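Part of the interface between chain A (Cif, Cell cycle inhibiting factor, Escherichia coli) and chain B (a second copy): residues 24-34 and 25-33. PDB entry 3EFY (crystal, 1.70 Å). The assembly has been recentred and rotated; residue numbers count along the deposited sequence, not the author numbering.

Chain A (24-34) KDGFSYCFENE
Chain B (25-33) DGFSYCFEN

The contact between these two copies of Cif is a small antiparallel pairing of extended loops, related by near-twofold symmetry and joined by two reciprocal serine-to-carbonyl hydrogen bonds and a set of bridging waters. It illustrates how two copies of one protein can use the same central interactions twice. The two stretches run in opposite directions, with CA atoms 5.5 Å apart for Gly A26 and Glu B32, 5.5 Å for Ser A28 and Cys B30, 5.6 Å for Cys A30 and Ser B28, and 5.5 Å for Glu A32 and Gly B26. No backbone-to-backbone hydrogen bond crosses the gap; side chains and water do that work.

At the centre, Ser A28 (phi/psi -126/118) and Ser B28 (-123/119) are extended, point toward the partner and adopt the m rotamer. Their CB atoms lie 3.9 Å apart. Ser A28 OG donates to Tyr B29 O at 2.7 Å, and Ser B28 OG donates to Tyr A29 O at 2.8 Å. Serine suits this position because its short side chain lets the backbones come close while its hydroxyl reaches a carbonyl. The CA-to-CB bonds of Tyr A29 and Tyr B29, both t at chi1, point away from the partner stretch, and their hydroxyls are satisfied elsewhere in the structure.

Buried Cys A30 and Cys B30, near -142/103 and chi1 t, also point toward the other chain. Cys B30 SG packs 3.7 Å from Gly A26 C, and Cys A30 SG lies 3.7 Å from Gly B26 C. The compact thiol fills the space over the glycine backbone without forming a disulfide.

Each glycine has phi near 81° and psi near 0°, where a CB would jam against the preceding carbonyl. In chain A this belongs to a type II turn from Lys A24 to Phe A27, closed by Phe A27 N to Lys A24 O at 3.1 Å. Phe A27 and Phe B27, both t, point away.

Water completes the ends. One accepts from Gly A26 N and Glu B32 N, each at 3.0 Å; its counterpart accepts from Glu A32 N at 3.1 Å and Gly B26 N at 3.0 Å. Gly A26 O reaches Asn B33 through two waters, one accepting from ND2 and the other donating to OD1, whereas a single water links Gly B26 O to Asn A33 ND2. Both asparagines are m.

Symmetry loosens at the glutamates: Glu B32 (m, t) brings OE1 to 3.4 Å from Gly A26 CA, while Glu A32 (m, m) folds differently, its CG 4.1 Å from Gly B26 N. Together the stretches bury 470 Å².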

# COMPACT_ATOMS: atom_id res chain seq x y z
N LYS A 24 -1.13 6.31 -6.48
CA LYS A 24 -0.39 6.42 -7.72
C LYS A 24 0.70 7.45 -7.55
O LYS A 24 0.83 8.03 -6.50
CB LYS A 24 -1.34 6.79 -8.85
CG LYS A 24 -2.03 8.04 -8.71
CD LYS A 24 -3.15 8.19 -9.73
CE LYS A 24 -3.62 9.64 -9.79
NZ LYS A 24 -4.30 10.24 -8.58
N ASP A 25 1.49 7.68 -8.60
CA ASP A 25 2.48 8.73 -8.54
C ASP A 25 1.81 10.05 -8.22
O ASP A 25 0.83 10.45 -8.90
CB ASP A 25 3.23 8.81 -9.87
CG ASP A 25 4.16 7.64 -10.11
OD1 ASP A 25 4.63 6.93 -9.17
OD2 ASP A 25 4.47 7.42 -11.31
N GLY A 26 2.24 10.70 -7.15
CA GLY A 26 1.64 11.98 -6.75
C GLY A 26 0.34 11.97 -5.96
O GLY A 26 -0.18 13.01 -5.59
N PHE A 27 -0.20 10.79 -5.63
CA PHE A 27 -1.37 10.72 -4.76
C PHE A 27 -1.26 9.51 -3.85
O PHE A 27 -1.12 8.36 -4.30
CB PHE A 27 -2.70 10.62 -5.51
CG PHE A 27 -3.86 10.57 -4.60
CD1 PHE A 27 -4.29 11.72 -3.94
CD2 PHE A 27 -4.50 9.39 -4.30
CE1 PHE A 27 -5.35 11.68 -3.05
CE2 PHE A 27 -5.56 9.35 -3.41
CZ PHE A 27 -5.99 10.51 -2.77
N SER A 28 -1.33 9.80 -2.55
CA SER A 28 -1.43 8.75 -1.55
C SER A 28 -2.65 9.03 -0.66
O SER A 28 -2.74 10.04 0.02
CB SER A 28 -0.18 8.65 -0.67
OG SER A 28 0.93 8.27 -1.46
N TYR A 29 -3.59 8.10 -0.69
CA TYR A 29 -4.80 8.16 0.11
C TYR A 29 -4.44 8.16 1.61
O TYR A 29 -3.59 7.40 2.03
CB TYR A 29 -5.66 6.92 -0.19
CG TYR A 29 -6.88 6.75 0.68
CD1 TYR A 29 -8.07 7.43 0.40
CD2 TYR A 29 -6.83 5.98 1.83
CE1 TYR A 29 -9.19 7.28 1.21
CE2 TYR A 29 -7.93 5.87 2.65
CZ TYR A 29 -9.09 6.52 2.34
OH TYR A 29 -10.20 6.40 3.14
N CYS A 30 -5.10 9.03 2.37
CA CYS A 30 -4.93 9.08 3.79
C CYS A 30 -6.30 9.35 4.43
O CYS A 30 -6.79 10.47 4.45
CB CYS A 30 -3.91 10.16 4.14
SG CYS A 30 -3.58 10.25 5.91
N PHE A 31 -6.90 8.30 4.97
CA PHE A 31 -8.25 8.33 5.51
C PHE A 31 -8.58 9.58 6.33
O PHE A 31 -9.60 10.22 6.11
CB PHE A 31 -8.50 7.07 6.35
CG PHE A 31 -9.77 7.12 7.12
CD1 PHE A 31 -11.02 7.05 6.49
CD2 PHE A 31 -9.74 7.27 8.49
CE1 PHE A 31 -12.17 7.11 7.19
CE2 PHE A 31 -10.91 7.32 9.22
CZ PHE A 31 -12.14 7.25 8.57
N GLU A 32 -7.72 9.91 7.29
CA GLU A 32 -8.00 11.00 8.18
C GLU A 32 -8.11 12.36 7.53
O GLU A 32 -8.79 13.26 8.07
CB GLU A 32 -6.97 11.04 9.31
CG GLU A 32 -7.09 9.87 10.26
CD GLU A 32 -8.37 9.86 11.11
OE1 GLU A 32 -9.09 10.89 11.21
OE2 GLU A 32 -8.63 8.78 11.72
N ASN A 33 -7.47 12.53 6.38
CA ASN A 33 -7.44 13.83 5.70
C ASN A 33 -8.36 13.98 4.51
O ASN A 33 -8.45 15.07 3.91
CB ASN A 33 -6.01 14.11 5.28
CG ASN A 33 -5.07 14.18 6.44
OD1 ASN A 33 -5.43 14.58 7.53
ND2 ASN A 33 -3.82 13.79 6.18
N GLU A 34 -9.08 12.93 4.12
CA GLU A 34 -9.91 13.03 2.94
C GLU A 34 -11.22 13.72 3.21
O GLU A 34 -11.75 13.78 4.36
CB GLU A 34 -10.17 11.62 2.33
CG GLU A 34 -8.88 10.83 2.02
CD GLU A 34 -7.92 11.45 1.01
OE1 GLU A 34 -8.27 12.43 0.29
OE2 GLU A 34 -6.73 11.01 0.95
N ASP B 25 -1.90 5.69 10.88
CA ASP B 25 -3.04 6.59 11.01
C ASP B 25 -2.57 8.03 10.88
O ASP B 25 -1.63 8.47 11.56
CB ASP B 25 -3.71 6.40 12.36
CG ASP B 25 -4.43 5.11 12.49
OD1 ASP B 25 -4.83 4.51 11.46
OD2 ASP B 25 -4.67 4.72 13.66
N GLY B 26 -3.18 8.78 9.96
CA GLY B 26 -2.82 10.18 9.78
C GLY B 26 -1.59 10.53 8.98
O GLY B 26 -1.31 11.71 8.80
N PHE B 27 -0.81 9.54 8.50
CA PHE B 27 0.32 9.87 7.63
C PHE B 27 0.43 8.81 6.53
O PHE B 27 0.55 7.63 6.83
CB PHE B 27 1.66 9.88 8.35
CG PHE B 27 2.82 10.11 7.43
CD1 PHE B 27 2.97 11.35 6.80
CD2 PHE B 27 3.71 9.09 7.11
CE1 PHE B 27 3.99 11.59 5.90
CE2 PHE B 27 4.70 9.29 6.19
CZ PHE B 27 4.88 10.55 5.59
N SER B 28 0.41 9.26 5.28
CA SER B 28 0.64 8.39 4.14
C SER B 28 1.79 8.93 3.33
O SER B 28 1.75 10.08 2.80
CB SER B 28 -0.59 8.27 3.23
OG SER B 28 -1.61 7.71 3.97
N TYR B 29 2.81 8.13 3.23
CA TYR B 29 3.98 8.45 2.41
C TYR B 29 3.62 8.61 0.93
O TYR B 29 2.86 7.80 0.41
CB TYR B 29 5.04 7.37 2.60
CG TYR B 29 6.24 7.50 1.68
CD1 TYR B 29 7.34 8.25 2.04
CD2 TYR B 29 6.24 6.97 0.41
CE1 TYR B 29 8.45 8.36 1.20
CE2 TYR B 29 7.34 7.08 -0.44
CZ TYR B 29 8.42 7.82 -0.05
OH TYR B 29 9.51 7.95 -0.92
N CYS B 30 4.14 9.68 0.31
CA CYS B 30 3.95 9.98 -1.11
C CYS B 30 5.28 10.52 -1.65
O CYS B 30 5.69 11.64 -1.32
CB CYS B 30 2.85 11.01 -1.30
SG CYS B 30 2.53 11.25 -3.06
N PHE B 31 5.98 9.69 -2.41
CA PHE B 31 7.32 9.97 -2.88
C PHE B 31 7.50 11.38 -3.43
O PHE B 31 8.45 12.08 -3.06
CB PHE B 31 7.76 8.92 -3.91
CG PHE B 31 8.99 9.29 -4.67
CD1 PHE B 31 10.24 9.32 -4.04
CD2 PHE B 31 8.91 9.65 -6.01
CE1 PHE B 31 11.41 9.69 -4.77
CE2 PHE B 31 10.03 9.98 -6.72
CZ PHE B 31 11.29 9.99 -6.11
N GLU B 32 6.60 11.80 -4.31
CA GLU B 32 6.74 13.10 -4.98
C GLU B 32 6.61 14.27 -4.05
O GLU B 32 6.98 15.38 -4.43
CB GLU B 32 5.66 13.27 -6.04
CG GLU B 32 5.86 12.40 -7.19
CD GLU B 32 4.95 12.75 -8.35
OE1 GLU B 32 4.16 13.73 -8.26
OE2 GLU B 32 5.03 11.99 -9.35
N ASN B 33 6.07 14.07 -2.85
CA ASN B 33 5.82 15.17 -1.93
C ASN B 33 6.81 15.27 -0.78
O ASN B 33 6.81 16.27 -0.05
CB ASN B 33 4.44 15.05 -1.36
CG ASN B 33 3.36 15.10 -2.42
OD1 ASN B 33 3.63 15.45 -3.58
ND2 ASN B 33 2.17 14.71 -2.05
O HOH W 1 4.78 9.84 -5.73
O HOH W 2 -0.18 14.62 -3.57
O HOH W 3 1.94 15.23 -5.75
O HOH W 4 -5.49 8.02 8.25
O HOH W 5 -0.97 13.79 7.16